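Local coordinates for protein GH61E (Thielavia terrestris, PDB 3EJA), which acts as a copper-dependent lytic polysaccharide monooxygenase that oxidatively cleaves (1-4)-glycosidic bonds in polysaccharides, here crystallised with magnesium in its metal site, at residues P69-F74 against E137-H142; D101-G106 against T196-P201. All coordinates share one frame; numbering follows the deposited sequence.

Interaction 1: residues P69-F74 against E137-H142; sequences PGPVQF and EQIGLH. With SO4 (sulfate ion), chain I.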
loop_
_atom_site.group_PDB
_atom_site.type_symbol
_atom_site.label_atom_id
_atom_site.label_comp_id
_atom_site.label_asym_id
_atom_site.label_seq_id
_atom_site.Cartn_x
_atom_site.Cartn_y
_atom_site.Cartn_z
ATOM N N PRO A 69 5.461 -14.810 0.808
ATOM C CA PRO A 69 6.373 -14.131 1.728
ATOM C C PRO A 69 6.707 -12.742 1.189
ATOM O O PRO A 69 6.912 -12.576 -0.011
ATOM C CB PRO A 69 7.621 -15.022 1.706
ATOM C CG PRO A 69 7.557 -15.735 0.394
ATOM C CD PRO A 69 6.104 -15.960 0.141
ATOM N N GLY A 70 6.736 -11.754 2.070
ATOM C CA GLY A 70 7.097 -10.390 1.678
ATOM C C GLY A 70 6.398 -9.358 2.539
ATOM O O GLY A 70 5.476 -9.703 3.299
ATOM N N PRO A 71 6.843 -8.088 2.448
ATOM C CA PRO A 71 6.337 -7.021 3.307
ATOM C C PRO A 71 4.964 -6.473 2.899
ATOM O O PRO A 71 4.611 -6.472 1.710
ATOM C CB PRO A 71 7.383 -5.914 3.128
ATOM C CG PRO A 71 7.863 -6.099 1.720
ATOM C CD PRO A 71 7.870 -7.592 1.504
ATOM N N VAL A 72 4.224 -6.004 3.901
ATOM C CA VAL A 72 3.018 -5.199 3.722
ATOM C C VAL A 72 3.380 -3.756 4.064
ATOM O O VAL A 72 4.022 -3.485 5.096
ATOM C CB VAL A 72 1.861 -5.698 4.644
ATOM C CG1 VAL A 72 0.701 -4.689 4.690
ATOM C CG2 VAL A 72 1.358 -7.060 4.175
ATOM N N GLN A 73 2.983 -2.828 3.193
ATOM C CA GLN A 73 3.204 -1.406 3.427
ATOM C C GLN A 73 1.942 -0.620 3.084
ATOM O O GLN A 73 1.183 -1.027 2.198
ATOM C CB GLN A 73 4.402 -0.907 2.598
ATOM C CG GLN A 73 5.648 -1.822 2.711
ATOM C CD GLN A 73 6.920 -1.184 2.194
ATOM O OE1 GLN A 73 7.915 -1.118 2.911
ATOM N NE2 GLN A 73 6.897 -0.706 0.948
ATOM N N PHE A 74 1.709 0.478 3.806
ATOM C CA PHE A 74 0.589 1.380 3.501
ATOM C C PHE A 74 1.099 2.804 3.300
ATOM O O PHE A 74 1.975 3.260 4.034
ATOM C CB PHE A 74 -0.489 1.339 4.605
ATOM C CG PHE A 74 -1.177 0.005 4.720
ATOM C CD1 PHE A 74 -2.239 -0.321 3.879
ATOM C CD2 PHE A 74 -0.736 -0.941 5.649
ATOM C CE1 PHE A 74 -2.871 -1.562 3.964
ATOM C CE2 PHE A 74 -1.349 -2.188 5.737
ATOM C CZ PHE A 74 -2.419 -2.504 4.896
ATOM N N GLU A 137 -0.429 -2.251 -0.068
ATOM C CA GLU A 137 0.543 -2.980 -0.846
ATOM C C GLU A 137 1.046 -4.213 -0.101
ATOM O O GLU A 137 1.333 -4.135 1.089
ATOM C CB GLU A 137 1.714 -2.043 -1.145
ATOM C CG GLU A 137 2.959 -2.689 -1.694
ATOM C CD GLU A 137 4.077 -1.685 -1.799
ATOM O OE1 GLU A 137 4.228 -1.107 -2.880
ATOM O OE2 GLU A 137 4.769 -1.436 -0.794
ATOM N N GLN A 138 1.152 -5.338 -0.805
ATOM C CA GLN A 138 1.985 -6.453 -0.342
ATOM C C GLN A 138 2.879 -6.865 -1.499
ATOM O O GLN A 138 2.435 -6.909 -2.643
ATOM C CB GLN A 138 1.163 -7.637 0.175
ATOM C CG GLN A 138 1.966 -8.594 1.093
ATOM C CD GLN A 138 2.546 -9.803 0.374
ATOM O OE1 GLN A 138 2.134 -10.142 -0.743
ATOM N NE2 GLN A 138 3.490 -10.492 1.040
ATOM N N ILE A 139 4.150 -7.117 -1.192
ATOM C CA ILE A 139 5.131 -7.475 -2.210
ATOM C C ILE A 139 5.539 -8.935 -2.043
ATOM O O ILE A 139 6.300 -9.269 -1.132
ATOM C CB ILE A 139 6.387 -6.548 -2.152
ATOM C CG1 ILE A 139 5.970 -5.076 -2.007
ATOM C CG2 ILE A 139 7.276 -6.775 -3.380
ATOM C CD1 ILE A 139 7.129 -4.102 -1.757
ATOM N N GLY A 140 5.024 -9.796 -2.919
ATOM C CA GLY A 140 5.387 -11.219 -2.931
ATOM C C GLY A 140 6.792 -11.388 -3.468
ATOM O O GLY A 140 7.080 -10.977 -4.606
ATOM N N LEU A 141 7.661 -11.979 -2.650
ATOM C CA LEU A 141 9.094 -12.116 -2.981
ATOM C C LEU A 141 9.563 -13.550 -3.311
ATOM O O LEU A 141 10.773 -13.814 -3.437
ATOM C CB LEU A 141 9.942 -11.524 -1.844
ATOM C CG LEU A 141 9.753 -10.041 -1.503
ATOM C CD1 LEU A 141 10.604 -9.663 -0.287
ATOM C CD2 LEU A 141 10.110 -9.155 -2.707
ATOM N N HIS A 142 8.603 -14.465 -3.464
ATOM C CA HIS A 142 8.889 -15.896 -3.674
ATOM C C HIS A 142 9.593 -16.225 -5.001
ATOM O O HIS A 142 10.249 -17.263 -5.118
ATOM C CB HIS A 142 7.601 -16.728 -3.533
ATOM C CG HIS A 142 6.485 -16.260 -4.413
ATOM N ND1 HIS A 142 5.854 -15.049 -4.232
ATOM C CD2 HIS A 142 5.887 -16.841 -5.481
ATOM C CE1 HIS A 142 4.926 -14.898 -5.157
ATOM N NE2 HIS A 142 4.921 -15.973 -5.925
HETATM S S SO4 I . 3.658 -17.649 -9.047
HETATM O O1 SO4 I . 4.527 -16.645 -9.655
HETATM O O2 SO4 I . 4.391 -18.906 -8.946
HETATM O O3 SO4 I . 3.222 -17.195 -7.731
HETATM O O4 SO4 I . 2.482 -17.848 -9.892
#
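Gln73 and Glu137 face each other as a hydrogen-bonded antiparallel pair, and their side chains run side by side in the same direction. The Gln73 chain is extended beyond CG, which brings NE2 2.8 Å from Glu137 OE2, in a bond at 161° that approaches the oxygen nearly along its C-O axis; amide and carboxylate lie only 22° apart, almost in one plane. Tyr179 OH also bonds OE2, and Arg135 forms a salt bridge with OE1, an arrangement likely to favour the charged carboxylate. On the other face of the sheet Val72 CG2 lies 3.5 Å from Gln138 CG. The Gln138 chain bends at chi2 (-96°), turning NE2 back to a weak bond with Gly70 O, while OE1 is taken by Tyr2 OH. The backbones are closely packed at Gly70, whose CA makes a CA-H...O contact of 3.1 Å with Ile139 O; a side chain here would collide with that oxygen, and the backbone angles of Gly70 by themselves call for glycine. Next to it Pro71 O accepts from Ile139 N, and the proline ring meets Leu141 CD1 through its CD at 3.9 Å. Beyond the regular strands the backbone pairing is extended by Leu141 N, which bonds Pro69 O at 2.8 Å. The far end is looser: the partly exposed Pro69 ring meets His142 CB with CD, at 4.0 Å, and almost as closely with CG. The His142 ring stacks on His68, a metal ligand, and its NE2 donates to O3 of a sulfate, probably from the crystallisation liquor, which Gln151 NE2 also binds. In the fibronectin type III-like beta sandwich of AA9 enzymes, the start of strand 72-78 and the end of neighbouring strand 130-140 lie toward the metal site, where His142 probably helps bind dioxygen.

Interaction 2: residues D101-G106 against T196-P201; sequences DHPTFG and TSYQNP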
loop_
_atom_site.group_PDB
_atom_site.type_symbol
_atom_site.label_atom_id
_atom_site.label_comp_id
_atom_site.label_asym_id
_atom_site.label_seq_id
_atom_site.Cartn_x
_atom_site.Cartn_y
_atom_site.Cartn_z
ATOM N N ASP A 101 5.924 -3.496 7.544
ATOM C CA ASP A 101 6.330 -4.521 8.489
ATOM C C ASP A 101 7.734 -5.019 8.141
ATOM O O ASP A 101 8.286 -4.678 7.091
ATOM C CB ASP A 101 5.290 -5.644 8.571
ATOM C CG ASP A 101 5.016 -6.282 7.239
ATOM O OD1 ASP A 101 5.788 -6.035 6.288
ATOM O OD2 ASP A 101 4.036 -7.041 7.142
ATOM N N HIS A 102 8.309 -5.807 9.040
ATOM C CA HIS A 102 9.662 -6.322 8.868
ATOM C C HIS A 102 9.638 -7.809 9.158
ATOM O O HIS A 102 8.874 -8.249 10.021
ATOM C CB HIS A 102 10.631 -5.614 9.823
ATOM C CG HIS A 102 10.610 -4.122 9.702
ATOM N ND1 HIS A 102 10.224 -3.296 10.733
ATOM C CD2 HIS A 102 10.907 -3.311 8.661
ATOM C CE1 HIS A 102 10.294 -2.037 10.337
ATOM N NE2 HIS A 102 10.705 -2.018 9.084
ATOM N N PRO A 103 10.460 -8.586 8.435
ATOM C CA PRO A 103 10.559 -10.017 8.685
ATOM C C PRO A 103 11.350 -10.310 9.964
ATOM O O PRO A 103 12.079 -9.447 10.446
ATOM C CB PRO A 103 11.338 -10.524 7.471
ATOM C CG PRO A 103 12.190 -9.361 7.075
ATOM C CD PRO A 103 11.349 -8.153 7.339
ATOM N N THR A 104 11.185 -11.512 10.507
ATOM C CA THR A 104 12.084 -12.017 11.547
ATOM C C THR A 104 13.136 -12.912 10.886
ATOM O O THR A 104 12.846 -13.608 9.909
ATOM C CB THR A 104 11.321 -12.775 12.662
ATOM O OG1 THR A 104 10.309 -11.919 13.201
ATOM C CG2 THR A 104 12.266 -13.165 13.785
ATOM N N PHE A 105 14.357 -12.878 11.418
ATOM C CA PHE A 105 15.494 -13.535 10.779
ATOM C C PHE A 105 15.908 -14.817 11.485
ATOM O O PHE A 105 15.957 -14.872 12.707
ATOM C CB PHE A 105 16.671 -12.556 10.663
ATOM C CG PHE A 105 16.312 -11.293 9.942
ATOM C CD1 PHE A 105 16.350 -11.239 8.557
ATOM C CD2 PHE A 105 15.884 -10.170 10.647
ATOM C CE1 PHE A 105 15.986 -10.081 7.883
ATOM C CE2 PHE A 105 15.519 -9.009 9.977
ATOM C CZ PHE A 105 15.568 -8.967 8.600
ATOM N N GLY A 106 16.190 -15.841 10.691
ATOM C CA GLY A 106 16.630 -17.144 11.194
ATOM C C GLY A 106 17.015 -18.008 10.014
ATOM O O GLY A 106 17.397 -17.486 8.959
ATOM N N THR A 196 19.875 -11.592 6.439
ATOM C CA THR A 196 19.980 -11.311 7.870
ATOM C C THR A 196 19.510 -9.882 8.154
ATOM O O THR A 196 19.377 -9.469 9.315
ATOM C CB THR A 196 21.428 -11.537 8.359
ATOM O OG1 THR A 196 22.333 -10.841 7.490
ATOM C CG2 THR A 196 21.765 -13.033 8.334
ATOM N N SER A 197 19.240 -9.149 7.075
ATOM C CA SER A 197 18.585 -7.846 7.139
ATOM C C SER A 197 17.664 -7.726 5.938
ATOM O O SER A 197 17.793 -8.488 4.975
ATOM C CB SER A 197 19.613 -6.710 7.168
ATOM O OG SER A 197 20.388 -6.697 5.986
ATOM N N TYR A 198 16.711 -6.802 6.011
ATOM C CA TYR A 198 15.787 -6.590 4.910
ATOM C C TYR A 198 15.464 -5.111 4.808
ATOM O O TYR A 198 15.038 -4.484 5.772
ATOM C CB TYR A 198 14.507 -7.438 5.039
ATOM C CG TYR A 198 13.556 -7.124 3.905
ATOM C CD1 TYR A 198 13.763 -7.664 2.636
ATOM C CD2 TYR A 198 12.492 -6.231 4.083
ATOM C CE1 TYR A 198 12.919 -7.354 1.573
ATOM C CE2 TYR A 198 11.638 -5.909 3.028
ATOM C CZ TYR A 198 11.864 -6.475 1.770
ATOM O OH TYR A 198 11.050 -6.155 0.706
ATOM N N GLN A 199 15.684 -4.568 3.627
ATOM C CA GLN A 199 15.503 -3.156 3.395
ATOM C C GLN A 199 14.181 -2.913 2.658
ATOM O O GLN A 199 14.102 -3.140 1.460
ATOM C CB GLN A 199 16.680 -2.672 2.558
ATOM C CG GLN A 199 16.376 -1.478 1.715
ATOM C CD GLN A 199 16.925 -0.241 2.300
ATOM O OE1 GLN A 199 17.676 0.476 1.641
ATOM N NE2 GLN A 199 16.570 0.036 3.559
ATOM N N ASN A 200 13.155 -2.454 3.382
ATOM C CA ASN A 200 11.856 -2.136 2.769
ATOM C C ASN A 200 12.024 -1.086 1.672
ATOM O O ASN A 200 12.751 -0.116 1.863
ATOM C CB ASN A 200 10.834 -1.621 3.794
ATOM C CG ASN A 200 10.474 -2.656 4.859
ATOM O OD1 ASN A 200 11.284 -2.967 5.739
ATOM N ND2 ASN A 200 9.250 -3.163 4.801
ATOM N N PRO A 201 11.366 -1.293 0.514
ATOM C CA PRO A 201 11.475 -0.277 -0.530
ATOM C C PRO A 201 10.689 0.973 -0.171
ATOM O O PRO A 201 9.742 0.913 0.619
ATOM C CB PRO A 201 10.882 -0.959 -1.765
ATOM C CG PRO A 201 10.012 -2.028 -1.246
ATOM C CD PRO A 201 10.553 -2.447 0.095
#
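With Asn200 CG anti to the carbonyl carbon (chi1 -63°) and His102 CG placed likewise (chi1 -55°), the amide meets both the backbone and the imidazole of the 101-106 loop. Asn200 ND2 donates to Asp101 O at 2.9 Å; the bond is nearly straight, 165° at the hydrogen, and its acceptor lies close to the amide plane. ND2 also bonds Gln73 OE1, so this buried nitrogen has two acceptors. Asn200 OD1 sits in the plane of the His102 ring at its edge, 3.0 Å from CD2, with ring and amide almost perpendicular; His102 NE2 is engaged by Glu100. The two irregular segments run roughly antiparallel, joining the loop that follows edge strand 96-100 of the beta sandwich to the long C-terminal loop after strand 151-162. Between them Pro103 CG rests 3.6 Å from Tyr198 CB, the two side chains crossing at about a right angle. The Tyr198 ring is held further by an edge-to-face contact with Trp111 and by a hydrogen bond from OH to Gly185 O. Towards the exposed end, Phe105 lays one ring face over the Thr196 carbonyl, whose O lies 3.5 Å above the plane over the ring centre, and Phe105 CZ reaches Ser197 CA at 3.5 Å.

How the interactions relate
The centres of interactions 1 and 2 lie 11 Å apart, on the same side of the chain's centre. Their segments alternate along the chain: 69-74, 101-106, 137-142, then 196-201. Strand 72-78 sits between 130-140 and edge strand 96-100 in the five-stranded sheet, so interaction 1 joins two of its strands, whereas interaction 2 brings together loops beyond its edge. They meet directly: Asp101 OD1 of the 101-106 loop probably accepts from Val72 N at 2.9 Å, and Tyr198 OH packs 3.3 Å from Pro71 CG. Asn200 of the C-terminal loop reaches Gln73 of the strand, tying that loop to the sheet, although the Tyr198 side chain remains about 11 Å from that of His142.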